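Local atomic coordinates of uncharacterized protein (Streptomyces malaysiense, PDB entry 6ZYL), a protein that catalyses the beta-hydroxylation of thioholgamide as a non-heme monooxygenase, probably using iron and 2-oxoglutarate as its relatives do. Residues V132-L136 / R289-V294; A156-R161 / A219-T225; F32-F37 / V211-M216; I237-P243 / D257-F261. All coordinates share one frame; numbering follows the deposited sequence.

Overall arrangement
From the N terminus, contact 3 opens first: residues 32-37, from helix 28-35 into strand 37-41, later meet 211-216. Contact 1 opens next at 132-136 and contact 2 at 156-161. Contact 3 then closes, crossing both, and contact 2 closes at 219-225, nested inside contact 1. Contact 4 is a short local loop, 237-243 to 257-261, also nested inside contact 1, which the C-terminal helix 273-295 closes last. Contacts 1 and 3 touch through Leu134 and Leu214, contacts 2 and 3 through Met160 and His212, and contacts 1 and 4 through Arg289 against Pro243 and Leu136 against Val241. Contacts 2 and 4, with centres about 33 Å apart, lie on opposite sides of the chain's centre.

Contact 1 of 4, residues V132-L136 / R289-V294; sequences VYLGL and RINQTV
Tyr133, Arg289 and Thr293 carry the meeting of the C-terminal helix 273-295 with the loop that follows strand 128-129 in a jelly-roll core of the phytanoyl-CoA dioxygenase family. Tyr133 loses the most surface. Its CD1 lies 3.9 Å from Val294 CG2, the valine approaching the ring obliquely, while Val132 CG1 of the same loop sits over the centre of one ring face. The backbone of Tyr133 also faces the helix: its O is 3.4 Å from Ile290 CD1, the tip of a long side chain that reaches over from one turn earlier.

Arg289 suits its place because its guanidinium can hold two carbonyls of a loop that has no regular structure. NH2 donates in the guanidinium plane to Gly135 O, on a lone pair; the modelled 2.5 Å is shorter than usual and its exact value doubtful. NH1 makes a weaker, bent bond to Leu134 O at 3.2 Å. The chain reaches them by bending at chi2 and at chi3 (59°). NH1 also forms a salt bridge with Asp248 and NE bonds Ala245 O, which together fix the rotation of the group. Gly135 has positive phi and no beta carbon, and the helix can therefore come close to its backbone.

Thr293 fills the space between these two points of contact with both branches. Its methyl CG2 touches Gly135 CA at 3.8 Å. Its hydroxyl, turned between the backbone N and carbonyl carbon, has OG1 3.0 Å from Tyr133 O and 3.1 Å from Ile290 O, two acceptors competing for one proton.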
loop_
_atom_site.group_PDB
_atom_site.type_symbol
_atom_site.label_atom_id
_atom_site.label_comp_id
_atom_site.label_asym_id
_atom_site.label_seq_id
_atom_site.Cartn_x
_atom_site.Cartn_y
_atom_site.Cartn_z
ATOM N N VAL A 132 -9.005 7.323 4.884
ATOM C CA VAL A 132 -10.414 7.709 4.989
ATOM C C VAL A 132 -11.305 6.490 5.192
ATOM O O VAL A 132 -12.183 6.480 6.065
ATOM C CB VAL A 132 -10.842 8.515 3.750
ATOM C CG1 VAL A 132 -12.330 8.830 3.815
ATOM C CG2 VAL A 132 -10.021 9.792 3.638
ATOM N N TYR A 133 -11.114 5.449 4.383
ATOM C CA TYR A 133 -12.026 4.312 4.390
ATOM C C TYR A 133 -11.406 3.043 4.958
ATOM O O TYR A 133 -11.991 1.963 4.815
ATOM C CB TYR A 133 -12.549 4.040 2.977
ATOM C CG TYR A 133 -13.359 5.173 2.403
ATOM C CD1 TYR A 133 -14.500 5.628 3.050
ATOM C CD2 TYR A 133 -12.983 5.796 1.218
ATOM C CE1 TYR A 133 -15.243 6.667 2.536
ATOM C CE2 TYR A 133 -13.721 6.837 0.696
ATOM C CZ TYR A 133 -14.849 7.265 1.361
ATOM O OH TYR A 133 -15.594 8.293 0.855
ATOM N N LEU A 134 -10.252 3.137 5.615
ATOM C CA LEU A 134 -9.618 1.939 6.152
ATOM C C LEU A 134 -10.203 1.514 7.491
ATOM O O LEU A 134 -10.029 0.355 7.888
ATOM C CB LEU A 134 -8.114 2.163 6.299
ATOM C CG LEU A 134 -7.408 2.661 5.040
ATOM C CD1 LEU A 134 -5.902 2.708 5.268
ATOM C CD2 LEU A 134 -7.740 1.787 3.841
ATOM N N GLY A 135 -10.888 2.410 8.194
ATOM C CA GLY A 135 -11.478 2.069 9.473
ATOM C C GLY A 135 -10.460 1.628 10.502
ATOM O O GLY A 135 -10.643 0.607 11.174
ATOM N N LEU A 136 -9.379 2.389 10.634
ATOM C CA LEU A 136 -8.298 2.074 11.555
ATOM C C LEU A 136 -8.189 3.163 12.612
ATOM O O LEU A 136 -8.419 4.343 12.331
ATOM C CB LEU A 136 -6.970 1.927 10.807
ATOM C CG LEU A 136 -6.879 0.736 9.850
ATOM C CD1 LEU A 136 -5.553 0.747 9.103
ATOM C CD2 LEU A 136 -7.067 -0.578 10.595
ATOM N N ARG A 289 -15.554 -5.022 6.276
ATOM C CA ARG A 289 -15.129 -3.823 6.988
ATOM C C ARG A 289 -15.223 -2.594 6.091
ATOM O O ARG A 289 -15.809 -1.575 6.472
ATOM C CB ARG A 289 -13.694 -3.995 7.494
ATOM C CG ARG A 289 -13.491 -5.077 8.543
ATOM C CD ARG A 289 -12.367 -4.683 9.518
ATOM N NE ARG A 289 -12.686 -3.423 10.182
ATOM C CZ ARG A 289 -11.921 -2.337 10.155
ATOM N NH1 ARG A 289 -10.756 -2.347 9.519
ATOM N NH2 ARG A 289 -12.324 -1.238 10.776
ATOM N N ILE A 290 -14.639 -2.673 4.893
ATOM C CA ILE A 290 -14.656 -1.536 3.975
ATOM C C ILE A 290 -16.090 -1.123 3.673
ATOM O O ILE A 290 -16.443 0.060 3.745
ATOM C CB ILE A 290 -13.893 -1.876 2.682
ATOM C CG1 ILE A 290 -12.446 -2.275 2.984
ATOM C CG2 ILE A 290 -13.945 -0.699 1.713
ATOM C CD1 ILE A 290 -11.653 -1.234 3.745
ATOM N N ASN A 291 -16.935 -2.095 3.314
ATOM C CA ASN A 291 -18.342 -1.802 3.059
ATOM C C ASN A 291 -18.955 -1.036 4.223
ATOM O O ASN A 291 -19.780 -0.137 4.025
ATOM C CB ASN A 291 -19.118 -3.100 2.821
ATOM C CG ASN A 291 -18.803 -3.736 1.484
ATOM O OD1 ASN A 291 -18.261 -3.091 0.588
ATOM N ND2 ASN A 291 -19.149 -5.012 1.341
ATOM N N GLN A 292 -18.536 -1.366 5.446
ATOM C CA GLN A 292 -19.141 -0.777 6.636
ATOM C C GLN A 292 -18.686 0.665 6.824
ATOM O O GLN A 292 -19.504 1.554 7.092
ATOM C CB GLN A 292 -18.788 -1.624 7.863
ATOM C CG GLN A 292 -19.748 -1.496 9.025
ATOM C CD GLN A 292 -21.026 -2.277 8.817
ATOM O OE1 GLN A 292 -22.122 -1.715 8.853
ATOM N NE2 GLN A 292 -20.896 -3.582 8.608
ATOM N N THR A 293 -17.382 0.916 6.705
ATOM C CA THR A 293 -16.891 2.281 6.859
ATOM C C THR A 293 -17.436 3.186 5.758
ATOM O O THR A 293 -17.789 4.345 6.012
ATOM C CB THR A 293 -15.360 2.301 6.849
ATOM O OG1 THR A 293 -14.888 2.093 5.511
ATOM C CG2 THR A 293 -14.790 1.225 7.760
ATOM N N VAL A 294 -17.505 2.675 4.526
ATOM C CA VAL A 294 -18.047 3.463 3.426
ATOM C C VAL A 294 -19.488 3.858 3.711
ATOM O O VAL A 294 -19.955 4.911 3.260
ATOM C CB VAL A 294 -17.933 2.680 2.103
ATOM C CG1 VAL A 294 -18.798 3.322 1.028
ATOM C CG2 VAL A 294 -16.479 2.598 1.657
#

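Contact 2 of 4, residues A156-R161 / A219-T225; sequences ANGTMR and ASGPNQT
Arg161 and Ala219 form an antiparallel hydrogen-bonded pair where strands 160-162 and 217-220 run side by side in the four-stranded sheet of the jelly roll; beyond them the two segments part into loops that remain in contact. Backbone bonds come first. Arg161 N donates to Ala219 O at 2.7 Å, and the return bond from Ala219 N to Arg161 O is present, though the place of that oxygen is less sure. Met160 and Ser220 make the neighbouring non-hydrogen-bonded pair, where Met160 CA approaches Ala219 O in a CA-H...O contact. Past the strands, Gln224 N donates to Ala156 O at 2.8 Å.

Where direct bonding stops, a water bridges the two segments: it donates to Thr159 O at 2.6 Å and accepts from Gly221 N. Gly158 suits its place: at positive phi it brings its bare CA within 3.3 Å of Gly221 O, where a beta carbon would crowd that oxygen and Asn223 N.

Side chains add contacts above and beyond the backbone. The guanidinium of Arg161 lays one face over the small methyl of Ala219, NH2 to CB 3.7 Å, while its NE forms a salt bridge with Glu196. Ser220 OG binds a tartaric acid molecule, probably from the crystallisation liquor. In the far loop Asn223 builds an Asx turn. With CG anti to the backbone N (chi1 -178°), its amide lies against the backbone of Asn157, OD1 close to Asn157 CA. Two donors grip Asn223 OD1: Thr225 N at 2.9 Å and, on a lone pair, Thr225 OG1 at 2.8 Å.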
loop_
_atom_site.group_PDB
_atom_site.type_symbol
_atom_site.label_atom_id
_atom_site.label_comp_id
_atom_site.label_asym_id
_atom_site.label_seq_id
_atom_site.Cartn_x
_atom_site.Cartn_y
_atom_site.Cartn_z
ATOM N N ALA A 156 6.410 12.426 -15.493
ATOM C CA ALA A 156 5.464 12.323 -16.593
ATOM C C ALA A 156 4.700 11.007 -16.669
ATOM O O ALA A 156 3.712 10.940 -17.409
ATOM C CB ALA A 156 6.184 12.540 -17.935
ATOM N N ASN A 157 5.108 9.966 -15.945
ATOM C CA ASN A 157 4.448 8.672 -16.055
ATOM C C ASN A 157 3.384 8.463 -14.979
ATOM O O ASN A 157 3.053 7.317 -14.657
ATOM C CB ASN A 157 5.486 7.544 -16.045
ATOM C CG ASN A 157 6.029 7.231 -14.662
ATOM O OD1 ASN A 157 5.876 8.003 -13.719
ATOM N ND2 ASN A 157 6.681 6.081 -14.543
ATOM N N GLY A 158 2.827 9.547 -14.439
ATOM C CA GLY A 158 1.666 9.463 -13.573
ATOM C C GLY A 158 1.988 9.222 -12.116
ATOM O O GLY A 158 1.266 8.497 -11.424
ATOM N N THR A 159 3.056 9.836 -11.626
ATOM C CA THR A 159 3.493 9.544 -10.274
ATOM C C THR A 159 2.637 10.289 -9.248
ATOM O O THR A 159 1.843 11.178 -9.570
ATOM C CB THR A 159 4.967 9.904 -10.090
ATOM O OG1 THR A 159 5.447 9.330 -8.866
ATOM C CG2 THR A 159 5.155 11.414 -10.046
ATOM N N MET A 160 2.823 9.903 -7.991
ATOM C CA MET A 160 2.130 10.489 -6.857
ATOM C C MET A 160 2.838 11.754 -6.391
ATOM O O MET A 160 4.064 11.875 -6.483
ATOM C CB MET A 160 2.080 9.457 -5.733
ATOM C CG MET A 160 1.314 9.820 -4.489
ATOM S SD MET A 160 0.961 8.296 -3.571
ATOM C CE MET A 160 2.608 7.629 -3.327
ATOM N N ARG A 161 2.046 12.709 -5.909
ATOM C CA ARG A 161 2.553 13.923 -5.285
ATOM C C ARG A 161 2.169 13.927 -3.812
ATOM O O ARG A 161 1.052 13.540 -3.457
ATOM C CB ARG A 161 1.981 15.191 -5.929
ATOM C CG ARG A 161 1.988 15.249 -7.434
ATOM C CD ARG A 161 1.746 16.685 -7.902
ATOM N NE ARG A 161 0.337 17.079 -7.846
ATOM C CZ ARG A 161 -0.609 16.588 -8.642
ATOM N NH1 ARG A 161 -0.304 15.674 -9.552
ATOM N NH2 ARG A 161 -1.862 17.008 -8.526
ATOM N N ALA A 219 -1.885 13.147 -4.430
ATOM C CA ALA A 219 -2.617 13.099 -5.684
ATOM C C ALA A 219 -1.716 12.468 -6.732
ATOM O O ALA A 219 -0.503 12.351 -6.544
ATOM C CB ALA A 219 -3.069 14.495 -6.133
ATOM N N SER A 220 -2.321 12.052 -7.841
ATOM C CA SER A 220 -1.587 11.428 -8.931
ATOM C C SER A 220 -2.138 11.935 -10.252
ATOM O O SER A 220 -3.354 12.057 -10.419
ATOM C CB SER A 220 -1.682 9.898 -8.872
ATOM O OG SER A 220 -1.288 9.413 -7.600
ATOM N N GLY A 221 -1.239 12.234 -11.183
ATOM C CA GLY A 221 -1.628 12.708 -12.487
ATOM C C GLY A 221 -1.698 11.584 -13.498
ATOM O O GLY A 221 -1.460 10.414 -13.181
ATOM N N PRO A 222 -2.032 11.917 -14.741
ATOM C CA PRO A 222 -2.090 10.884 -15.783
ATOM C C PRO A 222 -0.700 10.442 -16.210
ATOM O O PRO A 222 0.283 11.176 -16.081
ATOM C CB PRO A 222 -2.834 11.574 -16.932
ATOM C CG PRO A 222 -2.545 13.036 -16.744
ATOM C CD PRO A 222 -2.395 13.255 -15.248
ATOM N N ASN A 223 -0.626 9.211 -16.711
ATOM C CA ASN A 223 0.601 8.690 -17.302
ATOM C C ASN A 223 0.670 9.169 -18.747
ATOM O O ASN A 223 -0.105 8.717 -19.597
ATOM C CB ASN A 223 0.632 7.167 -17.218
ATOM C CG ASN A 223 1.906 6.580 -17.787
ATOM O OD1 ASN A 223 2.706 7.281 -18.408
ATOM N ND2 ASN A 223 2.103 5.283 -17.578
ATOM N N GLN A 224 1.592 10.088 -19.026
ATOM C CA GLN A 224 1.724 10.681 -20.348
ATOM C C GLN A 224 2.701 9.934 -21.244
ATOM O O GLN A 224 2.966 10.389 -22.361
ATOM C CB GLN A 224 2.178 12.139 -20.227
ATOM C CG GLN A 224 1.361 12.969 -19.257
ATOM C CD GLN A 224 1.960 14.349 -19.021
ATOM O OE1 GLN A 224 2.312 15.054 -19.964
ATOM N NE2 GLN A 224 2.075 14.737 -17.756
ATOM N N THR A 225 3.238 8.808 -20.788
ATOM C CA THR A 225 4.264 8.078 -21.514
ATOM C C THR A 225 3.692 6.794 -22.101
ATOM O O THR A 225 2.559 6.394 -21.817
ATOM C CB THR A 225 5.452 7.755 -20.600
ATOM O OG1 THR A 225 5.127 6.638 -19.763
ATOM C CG2 THR A 225 5.802 8.955 -19.729
HETATM O O HOH W 1 1.741 12.574 -11.715
#

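Contact 3 of 4, residues F32-F37 / V211-M216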
loop_
_atom_site.group_PDB
_atom_site.type_symbol
_atom_site.label_atom_id
_atom_site.label_comp_id
_atom_site.label_asym_id
_atom_site.label_seq_id
_atom_site.Cartn_x
_atom_site.Cartn_y
_atom_site.Cartn_z
ATOM N N PHE A 32 10.175 11.297 8.571
ATOM C CA PHE A 32 8.832 10.752 8.399
ATOM C C PHE A 32 7.821 11.509 9.250
ATOM O O PHE A 32 6.743 11.880 8.773
ATOM C CB PHE A 32 8.834 9.261 8.749
ATOM C CG PHE A 32 7.482 8.611 8.662
ATOM C CD1 PHE A 32 6.944 8.257 7.437
ATOM C CD2 PHE A 32 6.752 8.345 9.808
ATOM C CE1 PHE A 32 5.699 7.658 7.355
ATOM C CE2 PHE A 32 5.507 7.747 9.733
ATOM C CZ PHE A 32 4.981 7.403 8.505
ATOM N N ARG A 33 8.155 11.756 10.518
ATOM C CA ARG A 33 7.202 12.409 11.409
ATOM C C ARG A 33 7.037 13.887 11.077
ATOM O O ARG A 33 5.945 14.440 11.245
ATOM C CB ARG A 33 7.641 12.237 12.864
ATOM C CG ARG A 33 7.634 10.792 13.352
ATOM C CD ARG A 33 6.233 10.190 13.318
ATOM N NE ARG A 33 6.240 8.768 13.659
ATOM C CZ ARG A 33 5.194 7.956 13.531
ATOM N NH1 ARG A 33 4.043 8.421 13.067
ATOM N NH2 ARG A 33 5.301 6.678 13.869
ATOM N N THR A 34 8.098 14.539 10.597
ATOM C CA THR A 34 7.993 15.948 10.232
ATOM C C THR A 34 7.228 16.118 8.926
ATOM O O THR A 34 6.238 16.856 8.862
ATOM C CB THR A 34 9.386 16.570 10.116
ATOM O OG1 THR A 34 10.092 16.418 11.353
ATOM C CG2 THR A 34 9.286 18.051 9.764
ATOM N N ASP A 35 7.672 15.434 7.871
ATOM C CA ASP A 35 7.074 15.611 6.555
ATOM C C ASP A 35 5.828 14.763 6.349
ATOM O O ASP A 35 4.988 15.115 5.512
ATOM C CB ASP A 35 8.100 15.273 5.468
ATOM C CG ASP A 35 9.273 16.239 5.451
ATOM O OD1 ASP A 35 9.092 17.400 5.871
ATOM O OD2 ASP A 35 10.376 15.837 5.020
ATOM N N GLY A 36 5.682 13.670 7.093
ATOM C CA GLY A 36 4.634 12.710 6.827
ATOM C C GLY A 36 4.989 11.684 5.778
ATOM O O GLY A 36 4.135 10.862 5.421
ATOM N N PHE A 37 6.217 11.713 5.270
ATOM C CA PHE A 37 6.699 10.753 4.291
ATOM C C PHE A 37 8.215 10.730 4.389
ATOM O O PHE A 37 8.829 11.581 5.036
ATOM C CB PHE A 37 6.238 11.111 2.871
ATOM C CG PHE A 37 6.695 12.466 2.404
ATOM C CD1 PHE A 37 8.017 12.686 2.050
ATOM C CD2 PHE A 37 5.800 13.517 2.313
ATOM C CE1 PHE A 37 8.438 13.929 1.623
ATOM C CE2 PHE A 37 6.215 14.764 1.881
ATOM C CZ PHE A 37 7.536 14.969 1.538
ATOM N N VAL A 211 7.715 5.800 1.776
ATOM C CA VAL A 211 6.930 5.480 2.962
ATOM C C VAL A 211 6.199 6.748 3.369
ATOM O O VAL A 211 6.833 7.786 3.592
ATOM C CB VAL A 211 7.810 4.965 4.113
ATOM C CG1 VAL A 211 6.940 4.373 5.216
ATOM C CG2 VAL A 211 8.818 3.949 3.603
ATOM N N HIS A 212 4.874 6.678 3.460
ATOM C CA HIS A 212 4.099 7.844 3.850
ATOM C C HIS A 212 3.047 7.481 4.889
ATOM O O HIS A 212 2.618 6.329 5.003
ATOM C CB HIS A 212 3.447 8.532 2.619
ATOM C CG HIS A 212 2.408 7.712 1.917
ATOM N ND1 HIS A 212 2.609 7.172 0.664
ATOM C CD2 HIS A 212 1.141 7.387 2.267
ATOM C CE1 HIS A 212 1.519 6.528 0.284
ATOM N NE2 HIS A 212 0.615 6.641 1.241
ATOM N N HIS A 213 2.691 8.494 5.676
ATOM C CA HIS A 213 1.636 8.401 6.675
ATOM C C HIS A 213 0.291 8.194 5.994
ATOM O O HIS A 213 0.036 8.729 4.912
ATOM C CB HIS A 213 1.636 9.692 7.501
ATOM C CG HIS A 213 0.951 9.585 8.826
ATOM N ND1 HIS A 213 -0.403 9.778 8.976
ATOM C CD2 HIS A 213 1.438 9.356 10.069
ATOM C CE1 HIS A 213 -0.729 9.645 10.250
ATOM N NE2 HIS A 213 0.372 9.388 10.934
ATOM N N LEU A 214 -0.575 7.400 6.627
ATOM C CA LEU A 214 -1.887 7.147 6.045
ATOM C C LEU A 214 -2.767 8.392 6.021
ATOM O O LEU A 214 -3.803 8.382 5.345
ATOM C CB LEU A 214 -2.597 6.027 6.805
ATOM C CG LEU A 214 -1.972 4.635 6.667
ATOM C CD1 LEU A 214 -2.775 3.610 7.462
ATOM C CD2 LEU A 214 -1.864 4.212 5.211
ATOM N N ALA A 215 -2.386 9.450 6.736
ATOM C CA ALA A 215 -3.065 10.738 6.666
ATOM C C ALA A 215 -2.351 11.715 5.739
ATOM O O ALA A 215 -2.738 12.886 5.665
ATOM C CB ALA A 215 -3.196 11.345 8.065
ATOM N N MET A 216 -1.308 11.265 5.043
ATOM C CA MET A 216 -0.641 12.102 4.057
ATOM C C MET A 216 -1.589 12.359 2.893
ATOM O O MET A 216 -2.100 11.416 2.278
ATOM C CB MET A 216 0.640 11.428 3.569
ATOM C CG MET A 216 1.252 12.053 2.323
ATOM S SD MET A 216 1.638 13.806 2.494
ATOM C CE MET A 216 2.523 13.812 4.052
#
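Gly36 O receives the amide of His213 at 2.8 Å from His213 N, with an almost straight N-H...O angle of 176°; no other hydrogen bond joins the two segments. Beside it Phe37 and His212 form an antiparallel non-hydrogen-bonded pair, their CB atoms 3.8 Å apart. Phe32 brings its ring edge to the strand, CE1 lying 3.6 Å from His212 C and 4.1 Å from Val211 CG1. From the other side Met216, flexible enough to bend at chi2 and chi3, places CE 3.7 Å from Phe37 CD2, at the edge of that ring.

The next shell sets these groups. Gly36 leaves the helix with positive phi (85°), a conformation easy for glycine. Phe32 CE2 sits over one face of the Arg33 guanidinium, toward its rim; Arg33 crosses His213 at about a right angle, while its NH2 is held by Gln141 O. His213 is fixed at both ring nitrogens: ND1 accepts from Ala215 N at 3.0 Å inside a type I turn, and NE2 bonds Gln140 O. Phe37 stacks on Tyr162, whose OH bonds His212 ND1.

A helix thus leads through a glycine turn into strand 37-41, the outermost strand of the large jelly-roll sheet. His212 NE2 bonds Asp130 and its ring meets His218, consistent with the His-X-Asp...His facial triad known in this family.

Contact 4 of 4, residues I237-P243 / D257-F261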
loop_
_atom_site.group_PDB
_atom_site.type_symbol
_atom_site.label_atom_id
_atom_site.label_comp_id
_atom_site.label_asym_id
_atom_site.label_seq_id
_atom_site.Cartn_x
_atom_site.Cartn_y
_atom_site.Cartn_z
ATOM N N ILE A 237 1.388 -2.057 10.046
ATOM C CA ILE A 237 0.819 -1.588 11.301
ATOM C C ILE A 237 1.539 -2.292 12.443
ATOM O O ILE A 237 2.205 -3.311 12.252
ATOM C CB ILE A 237 -0.703 -1.849 11.402
ATOM C CG1 ILE A 237 -0.986 -3.355 11.369
ATOM C CG2 ILE A 237 -1.449 -1.144 10.284
ATOM C CD1 ILE A 237 -2.441 -3.720 11.636
ATOM N N THR A 238 1.393 -1.738 13.635
ATOM C CA THR A 238 1.782 -2.399 14.869
ATOM C C THR A 238 0.546 -2.920 15.584
ATOM O O THR A 238 -0.588 -2.576 15.234
ATOM C CB THR A 238 2.541 -1.431 15.780
ATOM O OG1 THR A 238 1.602 -0.630 16.507
ATOM C CG2 THR A 238 3.470 -0.540 14.973
ATOM N N PRO A 239 0.725 -3.756 16.612
ATOM C CA PRO A 239 -0.439 -4.242 17.375
ATOM C C PRO A 239 -1.174 -3.149 18.140
ATOM O O PRO A 239 -2.217 -3.437 18.741
ATOM C CB PRO A 239 0.166 -5.279 18.336
ATOM C CG PRO A 239 1.522 -5.621 17.757
ATOM C CD PRO A 239 1.989 -4.366 17.062
ATOM N N ARG A 240 -0.666 -1.916 18.150
ATOM C CA ARG A 240 -1.385 -0.808 18.764
ATOM C C ARG A 240 -2.437 -0.211 17.839
ATOM O O ARG A 240 -3.241 0.612 18.288
ATOM C CB ARG A 240 -0.403 0.281 19.204
ATOM C CG ARG A 240 0.503 -0.139 20.354
ATOM C CD ARG A 240 1.199 1.058 21.000
ATOM N NE ARG A 240 0.249 2.041 21.517
ATOM C CZ ARG A 240 -0.062 2.186 22.800
ATOM N NH1 ARG A 240 0.503 1.414 23.720
ATOM N NH2 ARG A 240 -0.939 3.111 23.167
ATOM N N VAL A 241 -2.444 -0.591 16.564
ATOM C CA VAL A 241 -3.530 -0.227 15.663
ATOM C C VAL A 241 -4.688 -1.185 15.896
ATOM O O VAL A 241 -4.487 -2.392 16.069
ATOM C CB VAL A 241 -3.059 -0.262 14.198
ATOM C CG1 VAL A 241 -4.207 0.102 13.264
ATOM C CG2 VAL A 241 -1.876 0.676 13.993
ATOM N N SER A 242 -5.906 -0.655 15.910
ATOM C CA SER A 242 -7.087 -1.475 16.110
ATOM C C SER A 242 -8.166 -1.091 15.103
ATOM O O SER A 242 -8.281 0.080 14.730
ATOM C CB SER A 242 -7.640 -1.319 17.533
ATOM O OG SER A 242 -8.179 -0.026 17.735
ATOM N N PRO A 243 -8.953 -2.061 14.643
ATOM C CA PRO A 243 -10.071 -1.719 13.750
ATOM C C PRO A 243 -11.141 -0.929 14.485
ATOM O O PRO A 243 -11.490 -1.230 15.629
ATOM C CB PRO A 243 -10.596 -3.085 13.286
ATOM C CG PRO A 243 -10.118 -4.064 14.314
ATOM C CD PRO A 243 -8.826 -3.514 14.862
ATOM N N ASP A 257 3.227 -10.462 18.502
ATOM C CA ASP A 257 1.961 -9.890 18.943
ATOM C C ASP A 257 1.133 -9.502 17.725
ATOM O O ASP A 257 1.595 -8.731 16.876
ATOM C CB ASP A 257 2.224 -8.675 19.838
ATOM C CG ASP A 257 0.958 -8.063 20.396
ATOM O OD1 ASP A 257 -0.133 -8.635 20.190
ATOM O OD2 ASP A 257 1.059 -7.001 21.047
ATOM N N THR A 258 -0.083 -10.037 17.641
ATOM C CA THR A 258 -1.011 -9.684 16.575
ATOM C C THR A 258 -2.115 -8.747 17.045
ATOM O O THR A 258 -2.971 -8.365 16.240
ATOM C CB THR A 258 -1.635 -10.947 15.963
ATOM O OG1 THR A 258 -2.649 -11.463 16.835
ATOM C CG2 THR A 258 -0.572 -12.011 15.725
ATOM N N GLY A 259 -2.123 -8.376 18.322
ATOM C CA GLY A 259 -3.121 -7.435 18.805
ATOM C C GLY A 259 -4.526 -7.961 18.591
ATOM O O GLY A 259 -4.849 -9.101 18.938
ATOM N N ALA A 260 -5.376 -7.124 18.005
ATOM C CA ALA A 260 -6.771 -7.470 17.777
ATOM C C ALA A 260 -7.001 -8.200 16.460
ATOM O O ALA A 260 -8.151 -8.510 16.136
ATOM C CB ALA A 260 -7.635 -6.203 17.812
ATOM N N PHE A 261 -5.949 -8.494 15.704
ATOM C CA PHE A 261 -6.084 -9.023 14.354
ATOM C C PHE A 261 -5.943 -10.539 14.354
ATOM O O PHE A 261 -4.999 -11.081 14.937
ATOM C CB PHE A 261 -5.037 -8.396 13.429
ATOM C CG PHE A 261 -5.180 -6.912 13.281
ATOM C CD1 PHE A 261 -6.026 -6.380 12.324
ATOM C CD2 PHE A 261 -4.484 -6.049 14.108
ATOM C CE1 PHE A 261 -6.171 -5.017 12.189
ATOM C CE2 PHE A 261 -4.624 -4.683 13.978
ATOM C CZ PHE A 261 -5.470 -4.166 13.017
HETATM O O HOH W 2 -4.586 -4.384 17.736
#
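Asp257 presses on Pro239: its OD2 lies 3.3 Å from Pro239 CB, and its own backbone O is 3.2 Å from Pro239 CG. The carboxylate stands anti to the backbone N (chi1 -177°), where OD1 can also accept from Gly259 N at 2.7 Å, from above the carboxylate plane, in an Asx turn. Thr258 starts a type II' turn, closed by the backbone bond from Phe261 N to Thr258 O; its OG1 adds a second bond, to Phe261 O. Gly259 takes the second position of that turn, at the positive phi such turns require there. Ala260 is small enough to rest its CB against Pro243 CD, and its N donates to a water that donates in turn to Pro239 O and Val241 O. Phe261 does most of the packing. Ile237 CD1 sits over one face of its ring, a tight 3.3 Å from CE2, while Val241 O meets the ring edge at 3.1 Å from the same CE2. Pro243 CD adds an oblique touch on CZ.

No direct hydrogen bond spans the two segments, which flank the end of the large sheet; apolar contacts and one triply bonded water hold them together, while Asp257 OD1 and Thr258 OG1 bond within their own segment.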